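Agmatine ureohydrolase (Thermoplasma volcanium GSS1, PDB 3PZL) probably hydrolyses agmatine to putrescine and urea at a site holding two manganese ions, as in other agmatinases of the arginase family. Local coordinates at residues 46-50 / 158-162. Residue numbers count along the deposited sequence, not the author numbering.
Sequences NTSSY and YNHAC
T47 points its side chain into the angle between the backbone and imidazole of H160, its CG2 methyl 3.0 Å from H160 N. Such contacts show how two irregular segments can meet through interlocking side chains: neither 46-50 nor 158-162 is helix or strand, and they bury about 201 Å² in all. Register is set by T47 opposite N159, with CA atoms 5.7 Å apart. From N159 to C162 the chain makes a type I turn, closed by C162 N to N159 O at 2.8 Å, and C162 occupies the N-cap position of helix 163-171. At the turn's second position H160 points its CA-to-CB bond toward 46-50, and with chi1 p its ring lies against S48, whose OG sits over one face; that hydroxyl is hydrogen-bonded to E123 OE2. The H160 side chain is about 5 Å from a bound manganese. Loops following parallel strands 37-42 and 138-143 thus meet beside the binuclear metal site of the arginase alpha/beta fold.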
loop_
_atom_site.group_PDB
_atom_site.type_symbol
_atom_site.label_atom_id
_atom_site.label_comp_id
_atom_site.label_asym_id
_atom_site.label_seq_id
_atom_site.Cartn_x
_atom_site.Cartn_y
_atom_site.Cartn_z
ATOM N N ASN B 46 -22.867 3.474 -6.878
ATOM C CA ASN B 46 -23.020 4.881 -7.188
ATOM C C ASN B 46 -23.953 5.611 -6.234
ATOM O O ASN B 46 -24.782 6.439 -6.635
ATOM C CB ASN B 46 -23.461 5.063 -8.648
ATOM C CG ASN B 46 -22.952 6.344 -9.235
ATOM O OD1 ASN B 46 -21.792 6.716 -9.011
ATOM N ND2 ASN B 46 -23.815 7.045 -9.965
ATOM N N THR B 47 -23.809 5.304 -4.960
ATOM C CA THR B 47 -24.488 6.069 -3.936
ATOM C C THR B 47 -23.568 6.169 -2.705
ATOM O O THR B 47 -23.920 6.815 -1.708
ATOM C CB THR B 47 -25.904 5.453 -3.614
ATOM O OG1 THR B 47 -26.899 6.477 -3.588
ATOM C CG2 THR B 47 -25.932 4.724 -2.312
ATOM N N SER B 48 -22.397 5.536 -2.801
ATOM C CA SER B 48 -21.496 5.373 -1.660
ATOM C C SER B 48 -20.560 6.554 -1.525
ATOM O O SER B 48 -19.850 6.899 -2.459
ATOM C CB SER B 48 -20.662 4.085 -1.791
ATOM O OG SER B 48 -21.456 2.930 -1.590
ATOM N N SER B 49 -20.539 7.161 -0.353
ATOM C CA SER B 49 -19.826 8.413 -0.223
ATOM C C SER B 49 -18.409 8.272 0.290
ATOM O O SER B 49 -17.473 8.790 -0.332
ATOM C CB SER B 49 -20.574 9.376 0.676
ATOM O OG SER B 49 -19.772 10.535 0.817
ATOM N N TYR B 50 -18.258 7.594 1.435
ATOM C CA TYR B 50 -16.991 7.601 2.134
ATOM C C TYR B 50 -15.854 6.813 1.419
ATOM O O TYR B 50 -14.954 7.412 0.840
ATOM C CB TYR B 50 -17.163 7.204 3.590
ATOM C CG TYR B 50 -15.879 7.409 4.349
ATOM C CD1 TYR B 50 -15.321 8.663 4.435
ATOM C CD2 TYR B 50 -15.215 6.353 4.964
ATOM C CE1 TYR B 50 -14.152 8.880 5.097
ATOM C CE2 TYR B 50 -14.055 6.566 5.649
ATOM C CZ TYR B 50 -13.514 7.848 5.686
ATOM O OH TYR B 50 -12.339 8.139 6.356
ATOM N N TYR B 158 -33.606 5.786 -2.659
ATOM C CA TYR B 158 -32.898 4.528 -2.768
ATOM C C TYR B 158 -31.381 4.640 -2.503
ATOM O O TYR B 158 -30.643 3.702 -2.768
ATOM C CB TYR B 158 -33.198 3.854 -4.110
ATOM C CG TYR B 158 -34.673 3.620 -4.341
ATOM C CD1 TYR B 158 -35.411 2.779 -3.500
ATOM C CD2 TYR B 158 -35.340 4.241 -5.407
ATOM C CE1 TYR B 158 -36.779 2.572 -3.716
ATOM C CE2 TYR B 158 -36.707 4.042 -5.625
ATOM C CZ TYR B 158 -37.416 3.206 -4.776
ATOM O OH TYR B 158 -38.761 2.995 -4.990
ATOM N N ASN B 159 -30.941 5.773 -1.957
ATOM C CA ASN B 159 -29.599 5.894 -1.381
ATOM C C ASN B 159 -29.327 4.825 -0.320
ATOM O O ASN B 159 -30.212 4.541 0.495
ATOM C CB ASN B 159 -29.423 7.270 -0.748
ATOM C CG ASN B 159 -28.076 7.439 -0.084
ATOM O OD1 ASN B 159 -27.167 8.032 -0.670
ATOM N ND2 ASN B 159 -27.934 6.923 1.137
ATOM N N HIS B 160 -28.098 4.283 -0.307
ATOM C CA HIS B 160 -27.738 3.117 0.529
ATOM C C HIS B 160 -27.768 3.349 2.052
ATOM O O HIS B 160 -27.464 2.441 2.839
ATOM C CB HIS B 160 -26.392 2.513 0.090
ATOM C CG HIS B 160 -25.190 3.236 0.630
ATOM N ND1 HIS B 160 -25.047 4.611 0.569
ATOM C CD2 HIS B 160 -24.067 2.771 1.225
ATOM C CE1 HIS B 160 -23.894 4.958 1.113
ATOM N NE2 HIS B 160 -23.281 3.860 1.517
ATOM N N ALA B 161 -28.133 4.559 2.457
ATOM C CA ALA B 161 -28.336 4.870 3.859
ATOM C C ALA B 161 -29.833 4.888 4.215
ATOM O O ALA B 161 -30.220 5.336 5.300
ATOM C CB ALA B 161 -27.696 6.209 4.172
ATOM N N CYS B 162 -30.666 4.401 3.297
ATOM C CA CYS B 162 -32.112 4.423 3.457
ATOM C C CYS B 162 -32.692 3.033 3.275
ATOM O O CYS B 162 -33.924 2.867 3.312
ATOM C CB CYS B 162 -32.739 5.335 2.414
ATOM S SG CYS B 162 -32.128 7.003 2.376
#